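Long-range contacts in 4-amino-4-deoxy-L-arabinose transferase or related glycosyltransferases of PMT family (PDB 5EZM), which probably transfers a pentose, 4-amino-4-deoxy-L-arabinose, from a lipid carrier to lipid A as a membrane-embedded glycosyltransferase of the GT-C fold: residues 478-489 / 499-510; 463-473 / 559-567. All coordinates share one frame; numbering follows the deposited sequence.

Contact 1: 478-489 / 499-510; sequences TPEMPLYGVQML and HPLMMVGQADEL
Gly-485 N donates to Met-502 O at 2.9 Å and 162°, while Met-502 N bonds back to Leu-483 O, so one residue of the second strand brackets Tyr-484 of the first in the parallel pattern. Val-504 N to Gly-485 O and Gln-487 N to Val-504 O carry the ladder on. Met-502 and Tyr-484 extend side by side: SD lies 3.6 Å from Tyr-484 CE1 in an oblique Met-aromatic contact, and Val-504 CG2 packs on CD1 of the ring. Leu-483 CD2 meets Leu-501 CD2 at 3.6 Å; farther on, Leu-489 CD1 touches Met-503 SD and Leu-510 CD1. Before the strands, the first torsion of His-499 (chi1 -167°) swings the ring away from its own backbone N and carries NE2 to Met-481 O, which lies at the ring edge, in its plane, at 2.7 Å in a bent, weak bond, while ND1 donates to Pro-500 O at 3.0 Å. An alanine here removes the ring that bonds Met-481 O and Pro-500 O, and the 478-481 turn would probably be less firmly tied to 499-510. Past the strand, Glu-509 pairs with Arg-61 near the zinc site. Helix 493-497 links the two parallel strands, making a beta-alpha-beta unit.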
loop_
_atom_site.group_PDB
_atom_site.type_symbol
_atom_site.label_atom_id
_atom_site.label_comp_id
_atom_site.label_asym_id
_atom_site.label_seq_id
_atom_site.Cartn_x
_atom_site.Cartn_y
_atom_site.Cartn_z
ATOM N N THR A 478 -29.171 13.632 2.585
ATOM C CA THR A 478 -29.671 13.011 1.371
ATOM C C THR A 478 -28.654 13.148 0.242
ATOM O O THR A 478 -27.770 14.010 0.292
ATOM C CB THR A 478 -30.997 13.657 0.950
ATOM O OG1 THR A 478 -30.752 14.991 0.489
ATOM C CG2 THR A 478 -31.959 13.705 2.124
ATOM N N PRO A 479 -28.737 12.302 -0.794
ATOM C CA PRO A 479 -27.761 12.412 -1.891
ATOM C C PRO A 479 -27.872 13.704 -2.682
ATOM O O PRO A 479 -26.858 14.175 -3.213
ATOM C CB PRO A 479 -28.066 11.184 -2.762
ATOM C CG PRO A 479 -29.444 10.778 -2.390
ATOM C CD PRO A 479 -29.592 11.113 -0.942
ATOM N N GLU A 480 -29.062 14.298 -2.783
ATOM C CA GLU A 480 -29.192 15.577 -3.468
ATOM C C GLU A 480 -28.751 16.756 -2.610
ATOM O O GLU A 480 -28.658 17.875 -3.125
ATOM C CB GLU A 480 -30.636 15.791 -3.934
ATOM C CG GLU A 480 -31.676 15.768 -2.824
ATOM C CD GLU A 480 -32.181 14.368 -2.516
ATOM O OE1 GLU A 480 -31.624 13.394 -3.073
ATOM O OE2 GLU A 480 -33.139 14.242 -1.722
ATOM N N MET A 481 -28.482 16.538 -1.327
ATOM C CA MET A 481 -28.005 17.599 -0.453
ATOM C C MET A 481 -26.501 17.788 -0.620
ATOM O O MET A 481 -25.761 16.806 -0.729
ATOM C CB MET A 481 -28.306 17.275 1.004
ATOM C CG MET A 481 -29.576 17.876 1.539
ATOM S SD MET A 481 -29.733 17.523 3.295
ATOM C CE MET A 481 -28.201 18.223 3.894
ATOM N N PRO A 482 -26.021 19.027 -0.637
ATOM C CA PRO A 482 -24.574 19.249 -0.615
ATOM C C PRO A 482 -23.992 18.918 0.749
ATOM O O PRO A 482 -24.637 19.086 1.787
ATOM C CB PRO A 482 -24.433 20.746 -0.925
ATOM C CG PRO A 482 -25.752 21.171 -1.454
ATOM C CD PRO A 482 -26.767 20.281 -0.823
ATOM N N LEU A 483 -22.755 18.435 0.736
ATOM C CA LEU A 483 -21.964 18.249 1.948
ATOM C C LEU A 483 -20.667 19.025 1.728
ATOM O O LEU A 483 -19.690 18.494 1.190
ATOM C CB LEU A 483 -21.718 16.774 2.238
ATOM C CG LEU A 483 -20.834 16.486 3.456
ATOM C CD1 LEU A 483 -21.476 17.008 4.736
ATOM C CD2 LEU A 483 -20.522 14.998 3.563
ATOM N N TYR A 484 -20.671 20.292 2.132
ATOM C CA TYR A 484 -19.529 21.160 1.887
ATOM C C TYR A 484 -18.334 20.741 2.730
ATOM O O TYR A 484 -18.464 20.433 3.917
ATOM C CB TYR A 484 -19.885 22.612 2.195
ATOM C CG TYR A 484 -20.994 23.178 1.344
ATOM C CD1 TYR A 484 -20.766 23.541 0.025
ATOM C CD2 TYR A 484 -22.266 23.365 1.864
ATOM C CE1 TYR A 484 -21.774 24.064 -0.754
ATOM C CE2 TYR A 484 -23.279 23.889 1.094
ATOM C CZ TYR A 484 -23.030 24.238 -0.215
ATOM O OH TYR A 484 -24.042 24.762 -0.987
ATOM N N GLY A 485 -17.162 20.728 2.106
ATOM C CA GLY A 485 -15.923 20.555 2.832
ATOM C C GLY A 485 -15.244 21.894 3.018
ATOM O O GLY A 485 -14.551 22.376 2.118
ATOM N N VAL A 486 -15.449 22.512 4.177
ATOM C CA VAL A 486 -14.975 23.870 4.418
ATOM C C VAL A 486 -13.488 23.843 4.734
ATOM O O VAL A 486 -13.093 23.689 5.896
ATOM C CB VAL A 486 -15.774 24.536 5.551
ATOM C CG1 VAL A 486 -15.451 26.021 5.624
ATOM C CG2 VAL A 486 -17.266 24.312 5.342
ATOM N N GLN A 487 -12.661 23.996 3.699
ATOM C CA GLN A 487 -11.204 23.941 3.830
ATOM C C GLN A 487 -10.759 22.675 4.559
ATOM O O GLN A 487 -9.874 22.700 5.418
ATOM C CB GLN A 487 -10.669 25.195 4.521
ATOM C CG GLN A 487 -10.785 26.446 3.670
ATOM C CD GLN A 487 -10.136 27.654 4.312
ATOM O OE1 GLN A 487 -10.041 27.748 5.538
ATOM N NE2 GLN A 487 -9.678 28.587 3.484
ATOM N N MET A 488 -11.384 21.555 4.211
ATOM C CA MET A 488 -11.067 20.270 4.824
ATOM C C MET A 488 -11.366 19.174 3.817
ATOM O O MET A 488 -12.519 19.011 3.402
ATOM C CB MET A 488 -11.862 20.049 6.115
ATOM C CG MET A 488 -11.909 18.595 6.563
ATOM S SD MET A 488 -12.455 18.371 8.269
ATOM C CE MET A 488 -10.950 18.736 9.170
ATOM N N LEU A 489 -10.335 18.435 3.422
ATOM C CA LEU A 489 -10.488 17.301 2.516
ATOM C C LEU A 489 -10.573 16.052 3.382
ATOM O O LEU A 489 -9.569 15.393 3.656
ATOM C CB LEU A 489 -9.339 17.227 1.517
ATOM C CG LEU A 489 -9.405 16.079 0.505
ATOM C CD1 LEU A 489 -10.779 16.013 -0.148
ATOM C CD2 LEU A 489 -8.309 16.222 -0.549
ATOM N N HIS A 499 -21.325 9.577 -0.162
ATOM C CA HIS A 499 -21.727 10.929 -0.530
ATOM C C HIS A 499 -20.504 11.824 -0.710
ATOM O O HIS A 499 -19.712 11.986 0.226
ATOM C CB HIS A 499 -22.660 11.500 0.537
ATOM C CG HIS A 499 -23.364 12.753 0.124
ATOM N ND1 HIS A 499 -22.709 13.953 -0.042
ATOM C CD2 HIS A 499 -24.671 12.998 -0.140
ATOM C CE1 HIS A 499 -23.579 14.881 -0.400
ATOM N NE2 HIS A 499 -24.777 14.328 -0.465
ATOM N N PRO A 500 -20.317 12.421 -1.883
ATOM C CA PRO A 500 -19.111 13.216 -2.130
ATOM C C PRO A 500 -19.160 14.566 -1.434
ATOM O O PRO A 500 -20.223 15.115 -1.141
ATOM C CB PRO A 500 -19.106 13.399 -3.655
ATOM C CG PRO A 500 -20.145 12.452 -4.179
ATOM C CD PRO A 500 -21.150 12.306 -3.087
ATOM N N LEU A 501 -17.968 15.102 -1.184
ATOM C CA LEU A 501 -17.834 16.444 -0.638
ATOM C C LEU A 501 -17.891 17.478 -1.752
ATOM O O LEU A 501 -17.368 17.261 -2.848
ATOM C CB LEU A 501 -16.509 16.591 0.114
ATOM C CG LEU A 501 -16.313 15.878 1.448
ATOM C CD1 LEU A 501 -14.904 16.126 1.949
ATOM C CD2 LEU A 501 -17.333 16.366 2.460
ATOM N N MET A 502 -18.523 18.613 -1.467
ATOM C CA MET A 502 -18.418 19.787 -2.325
ATOM C C MET A 502 -17.351 20.694 -1.729
ATOM O O MET A 502 -17.584 21.352 -0.708
ATOM C CB MET A 502 -19.749 20.517 -2.461
ATOM C CG MET A 502 -19.633 21.783 -3.289
ATOM S SD MET A 502 -21.224 22.393 -3.860
ATOM C CE MET A 502 -21.773 20.982 -4.820
ATOM N N MET A 503 -16.181 20.722 -2.362
ATOM C CA MET A 503 -15.026 21.396 -1.787
ATOM C C MET A 503 -15.258 22.899 -1.698
ATOM O O MET A 503 -15.737 23.528 -2.649
ATOM C CB MET A 503 -13.777 21.095 -2.610
ATOM C CG MET A 503 -13.324 19.650 -2.514
ATOM S SD MET A 503 -13.114 19.118 -0.801
ATOM C CE MET A 503 -11.799 20.199 -0.250
ATOM N N VAL A 504 -14.913 23.470 -0.546
ATOM C CA VAL A 504 -15.053 24.896 -0.272
ATOM C C VAL A 504 -13.678 25.438 0.086
ATOM O O VAL A 504 -13.035 24.944 1.019
ATOM C CB VAL A 504 -16.057 25.164 0.859
ATOM C CG1 VAL A 504 -16.043 26.633 1.237
ATOM C CG2 VAL A 504 -17.451 24.719 0.449
ATOM N N GLY A 505 -13.233 26.455 -0.648
ATOM C CA GLY A 505 -11.934 27.047 -0.391
ATOM C C GLY A 505 -10.782 26.177 -0.848
ATOM O O GLY A 505 -10.860 25.546 -1.905
ATOM N N GLN A 506 -9.708 26.132 -0.058
ATOM C CA GLN A 506 -8.520 25.371 -0.427
ATOM C C GLN A 506 -8.850 23.890 -0.568
ATOM O O GLN A 506 -9.166 23.218 0.420
ATOM C CB GLN A 506 -7.410 25.579 0.603
ATOM C CG GLN A 506 -6.982 27.032 0.796
ATOM C CD GLN A 506 -6.043 27.531 -0.289
ATOM O OE1 GLN A 506 -6.102 27.090 -1.437
ATOM N NE2 GLN A 506 -5.161 28.454 0.076
ATOM N N ALA A 507 -8.776 23.381 -1.793
ATOM C CA ALA A 507 -9.147 22.007 -2.095
ATOM C C ALA A 507 -7.991 21.028 -1.941
ATOM O O ALA A 507 -8.172 19.834 -2.208
ATOM C CB ALA A 507 -9.711 21.916 -3.516
ATOM N N ASP A 508 -6.819 21.502 -1.525
ATOM C CA ASP A 508 -5.645 20.653 -1.301
ATOM C C ASP A 508 -5.329 19.958 -2.625
ATOM O O ASP A 508 -5.258 20.637 -3.661
ATOM C CB ASP A 508 -5.922 19.740 -0.110
ATOM C CG ASP A 508 -4.702 18.955 0.322
ATOM O OD1 ASP A 508 -3.813 19.548 0.971
ATOM O OD2 ASP A 508 -4.636 17.745 0.016
ATOM N N GLU A 509 -5.158 18.634 -2.651
ATOM C CA GLU A 509 -4.846 17.916 -3.882
ATOM C C GLU A 509 -5.982 17.948 -4.897
ATOM O O GLU A 509 -5.790 17.491 -6.029
ATOM C CB GLU A 509 -4.492 16.468 -3.557
ATOM C CG GLU A 509 -5.694 15.622 -3.193
ATOM C CD GLU A 509 -5.356 14.517 -2.216
ATOM O OE1 GLU A 509 -4.682 14.807 -1.204
ATOM O OE2 GLU A 509 -5.757 13.358 -2.461
ATOM N N LEU A 510 -7.155 18.457 -4.525
ATOM C CA LEU A 510 -8.252 18.641 -5.463
ATOM C C LEU A 510 -8.255 20.025 -6.097
ATOM O O LEU A 510 -9.115 20.299 -6.945
ATOM C CB LEU A 510 -9.592 18.380 -4.767
ATOM C CG LEU A 510 -9.888 16.910 -4.463
ATOM C CD1 LEU A 510 -11.168 16.763 -3.659
ATOM C CD2 LEU A 510 -9.973 16.110 -5.753
#

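Contact 2: 463-473 / 559-567; sequences PASGADIAPQI and VARDWRRVV
A beta hairpin, strands 557-561 and 566-569, lies against two short helices and uses its loop to grip the C-terminal end of helix 458-465: Arg-565 holds Ala-464 O with NH1 at 2.9 Å and NH2 at 3.0 Å. The grip is end-on, two nitrogens on one oxygen that sits in the guanidinium plane, yet the nitrogens differ in approach. NH2 comes nearly along the C=O axis, whereas NH1 stands above the carbonyl plane. The C-terminal end of a helix carries partial negative charge, and although this last turn is weakly bonded that may favour the guanidinium here. The guanidinium is itself fixed: NH1 also donates to Asp-562 OD2 (3.1 Å, 163°) in a salt bridge on the syn side of the carboxylate, and NE pairs with Asp-490. The other oxygen of Asp-562, OD1, takes Arg-564 N at 2.8 Å, an Asx turn that shapes the loop. Arg-564 CD touches Ala-464 CB, and its NH1 adds a weak bond to the same Ala-464 O. Gly-466, with positive phi, is the first residue after the helix to leave helical backbone angles.

Beyond this polar end the contact turns apolar. Ile-469 carries CG1 between its backbone N and carbonyl carbon (chi1 77°), a turn that sends CD1 to Arg-565 CD at 3.9 Å while CB rests on Ala-560 CB. Ile-473 sets CG1 against Ala-560 CB at 3.8 Å, and its CD1 meets Val-567 CG2 tip to tip at 3.6 Å. Val-559 and Ala-560 both face Val-567 in a classic beta bulge. Around these apolar residues, Ile-473 also touches Leu-497 of helix 493-497 and Met-539 of strand 539-542, while Arg-565 and Val-567 pack on Val-541 of that same strand.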
loop_
_atom_site.group_PDB
_atom_site.type_symbol
_atom_site.label_atom_id
_atom_site.label_comp_id
_atom_site.label_asym_id
_atom_site.label_seq_id
_atom_site.Cartn_x
_atom_site.Cartn_y
_atom_site.Cartn_z
ATOM N N PRO A 463 -11.645 6.093 15.479
ATOM C CA PRO A 463 -12.135 7.444 15.795
ATOM C C PRO A 463 -11.733 8.484 14.771
ATOM O O PRO A 463 -12.379 9.534 14.690
ATOM C CB PRO A 463 -11.512 7.737 17.165
ATOM C CG PRO A 463 -10.314 6.864 17.225
ATOM C CD PRO A 463 -10.718 5.608 16.517
ATOM N N ALA A 464 -10.684 8.235 13.988
ATOM C CA ALA A 464 -10.285 9.198 12.971
ATOM C C ALA A 464 -11.086 9.029 11.689
ATOM O O ALA A 464 -11.301 10.005 10.961
ATOM C CB ALA A 464 -8.789 9.068 12.677
ATOM N N SER A 465 -11.540 7.806 11.405
ATOM C CA SER A 465 -12.251 7.545 10.162
ATOM C C SER A 465 -13.595 8.252 10.103
ATOM O O SER A 465 -14.104 8.494 9.005
ATOM C CB SER A 465 -12.458 6.042 9.985
ATOM O OG SER A 465 -13.372 5.550 10.947
ATOM N N GLY A 466 -14.179 8.587 11.250
ATOM C CA GLY A 466 -15.491 9.191 11.256
ATOM C C GLY A 466 -16.624 8.239 10.969
ATOM O O GLY A 466 -17.772 8.680 10.864
ATOM N N ALA A 467 -16.342 6.943 10.839
ATOM C CA ALA A 467 -17.402 5.975 10.591
ATOM C C ALA A 467 -18.398 5.901 11.743
ATOM O O ALA A 467 -19.551 5.518 11.524
ATOM C CB ALA A 467 -16.800 4.594 10.327
ATOM N N ASP A 468 -17.982 6.260 12.960
ATOM C CA ASP A 468 -18.897 6.222 14.097
ATOM C C ASP A 468 -19.995 7.273 13.959
ATOM O O ASP A 468 -21.176 6.982 14.181
ATOM C CB ASP A 468 -18.126 6.415 15.405
ATOM C CG ASP A 468 -17.325 5.185 15.804
ATOM O OD1 ASP A 468 -17.714 4.060 15.422
ATOM O OD2 ASP A 468 -16.306 5.345 16.511
ATOM N N ILE A 469 -19.629 8.505 13.592
ATOM C CA ILE A 469 -20.622 9.565 13.445
ATOM C C ILE A 469 -21.286 9.553 12.076
ATOM O O ILE A 469 -22.147 10.401 11.809
ATOM C CB ILE A 469 -20.005 10.956 13.697
ATOM C CG1 ILE A 469 -19.182 11.408 12.492
ATOM C CG2 ILE A 469 -19.159 10.930 14.960
ATOM C CD1 ILE A 469 -18.621 12.805 12.634
ATOM N N ALA A 470 -20.921 8.617 11.201
ATOM C CA ALA A 470 -21.584 8.540 9.900
ATOM C C ALA A 470 -23.071 8.207 10.016
ATOM O O ALA A 470 -23.877 8.866 9.337
ATOM C CB ALA A 470 -20.847 7.547 8.993
ATOM N N PRO A 471 -23.512 7.237 10.834
ATOM C CA PRO A 471 -24.967 6.991 10.916
ATOM C C PRO A 471 -25.777 8.189 11.391
ATOM O O PRO A 471 -26.872 8.425 10.867
ATOM C CB PRO A 471 -25.066 5.812 11.895
ATOM C CG PRO A 471 -23.778 5.108 11.759
ATOM C CD PRO A 471 -22.759 6.194 11.554
ATOM N N GLN A 472 -25.282 8.942 12.378
ATOM C CA GLN A 472 -25.988 10.145 12.818
ATOM C C GLN A 472 -26.182 11.126 11.667
ATOM O O GLN A 472 -27.266 11.699 11.503
ATOM C CB GLN A 472 -25.227 10.814 13.963
ATOM C CG GLN A 472 -25.216 10.020 15.259
ATOM C CD GLN A 472 -26.552 10.063 15.982
ATOM O OE1 GLN A 472 -27.382 10.937 15.723
ATOM N NE2 GLN A 472 -26.765 9.116 16.893
ATOM N N ILE A 473 -25.142 11.324 10.853
ATOM C CA ILE A 473 -25.221 12.265 9.741
ATOM C C ILE A 473 -26.148 11.739 8.654
ATOM O O ILE A 473 -26.934 12.495 8.072
ATOM C CB ILE A 473 -23.811 12.546 9.191
ATOM C CG1 ILE A 473 -22.916 13.108 10.294
ATOM C CG2 ILE A 473 -23.871 13.505 8.008
ATOM C CD1 ILE A 473 -21.478 13.242 9.889
ATOM N N VAL A 559 -24.556 18.917 13.692
ATOM C CA VAL A 559 -25.149 17.605 13.455
ATOM C C VAL A 559 -24.374 16.514 14.177
ATOM O O VAL A 559 -24.960 15.673 14.863
ATOM C CB VAL A 559 -25.235 17.317 11.941
ATOM C CG1 VAL A 559 -25.967 16.004 11.698
ATOM C CG2 VAL A 559 -25.924 18.459 11.217
ATOM N N ALA A 560 -23.049 16.501 14.041
ATOM C CA ALA A 560 -22.256 15.481 14.716
ATOM C C ALA A 560 -20.844 16.003 14.936
ATOM O O ALA A 560 -20.386 16.915 14.246
ATOM C CB ALA A 560 -22.232 14.169 13.924
ATOM N N ARG A 561 -20.161 15.412 15.915
ATOM C CA ARG A 561 -18.779 15.757 16.214
ATOM C C ARG A 561 -17.996 14.496 16.538
ATOM O O ARG A 561 -18.544 13.518 17.049
ATOM C CB ARG A 561 -18.653 16.718 17.405
ATOM C CG ARG A 561 -19.577 17.913 17.372
ATOM C CD ARG A 561 -19.387 18.798 18.600
ATOM N NE ARG A 561 -19.427 18.052 19.858
ATOM C CZ ARG A 561 -20.542 17.729 20.506
ATOM N NH1 ARG A 561 -21.723 18.074 20.014
ATOM N NH2 ARG A 561 -20.478 17.054 21.645
ATOM N N ASP A 562 -16.706 14.532 16.226
ATOM C CA ASP A 562 -15.733 13.622 16.820
ATOM C C ASP A 562 -14.480 14.445 17.098
ATOM O O ASP A 562 -14.527 15.678 17.190
ATOM C CB ASP A 562 -15.502 12.388 15.932
ATOM C CG ASP A 562 -15.066 12.746 14.529
ATOM O OD1 ASP A 562 -14.193 13.626 14.380
ATOM O OD2 ASP A 562 -15.594 12.139 13.572
ATOM N N TRP A 563 -13.334 13.779 17.225
ATOM C CA TRP A 563 -12.122 14.487 17.613
ATOM C C TRP A 563 -11.491 15.274 16.469
ATOM O O TRP A 563 -10.683 16.173 16.726
ATOM C CB TRP A 563 -11.102 13.505 18.181
ATOM C CG TRP A 563 -11.506 12.924 19.488
ATOM C CD1 TRP A 563 -11.819 11.620 19.745
ATOM C CD2 TRP A 563 -11.643 13.622 20.729
ATOM N NE1 TRP A 563 -12.137 11.463 21.073
ATOM C CE2 TRP A 563 -12.039 12.677 21.699
ATOM C CE3 TRP A 563 -11.464 14.953 21.117
ATOM C CZ2 TRP A 563 -12.254 13.021 23.028
ATOM C CZ3 TRP A 563 -11.685 15.294 22.434
ATOM C CH2 TRP A 563 -12.079 14.333 23.375
ATOM N N ARG A 564 -11.839 14.967 15.220
ATOM C CA ARG A 564 -11.182 15.575 14.076
ATOM C C ARG A 564 -12.101 16.409 13.197
ATOM O O ARG A 564 -11.603 17.099 12.299
ATOM C CB ARG A 564 -10.514 14.495 13.208
ATOM C CG ARG A 564 -9.409 13.721 13.918
ATOM C CD ARG A 564 -8.704 12.742 12.984
ATOM N NE ARG A 564 -8.083 13.414 11.845
ATOM C CZ ARG A 564 -8.600 13.448 10.619
ATOM N NH1 ARG A 564 -9.749 12.839 10.365
ATOM N NH2 ARG A 564 -7.966 14.089 9.645
ATOM N N ARG A 565 -13.413 16.378 13.420
ATOM C CA ARG A 565 -14.326 17.046 12.508
ATOM C C ARG A 565 -15.586 17.477 13.245
ATOM O O ARG A 565 -16.024 16.832 14.204
ATOM C CB ARG A 565 -14.684 16.139 11.316
ATOM C CG ARG A 565 -15.080 14.728 11.718
ATOM C CD ARG A 565 -15.478 13.839 10.544
ATOM N NE ARG A 565 -14.353 13.405 9.722
ATOM C CZ ARG A 565 -13.482 12.454 10.060
ATOM N NH1 ARG A 565 -13.573 11.834 11.231
ATOM N NH2 ARG A 565 -12.502 12.131 9.226
ATOM N N VAL A 566 -16.141 18.596 12.791
ATOM C CA VAL A 566 -17.455 19.087 13.185
ATOM C C VAL A 566 -18.325 19.088 11.936
ATOM O O VAL A 566 -17.897 19.570 10.877
ATOM C CB VAL A 566 -17.378 20.499 13.796
ATOM C CG1 VAL A 566 -18.746 20.944 14.295
ATOM C CG2 VAL A 566 -16.347 20.549 14.910
ATOM N N VAL A 567 -19.531 18.539 12.056
ATOM C CA VAL A 567 -20.466 18.413 10.944
ATOM C C VAL A 567 -21.733 19.169 11.310
ATOM O O VAL A 567 -22.409 18.824 12.293
ATOM C CB VAL A 567 -20.780 16.945 10.619
ATOM C CG1 VAL A 567 -21.720 16.863 9.424
ATOM C CG2 VAL A 567 -19.493 16.176 10.354
#

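The chain lays down 463-473 first, at the end of helix 458-465 and in helix 470-474, then runs through the 478-481 turn into strand 483-486. Contact 1 closes a short loop around helix 493-497. Only after helix 525-534, strand 539-542 and helix 544-550 does the chain return, at 559-567, to close contact 2, whose much longer loop encloses all of contact 1. The mixed sheet joins them: strand 502-504 lies at one margin, the hairpin at the other, with 483-486 and 539-542 between. Their centres are about 15 Å apart, and they touch where Met-488 CE packs 3.6 Å from Arg-564 O.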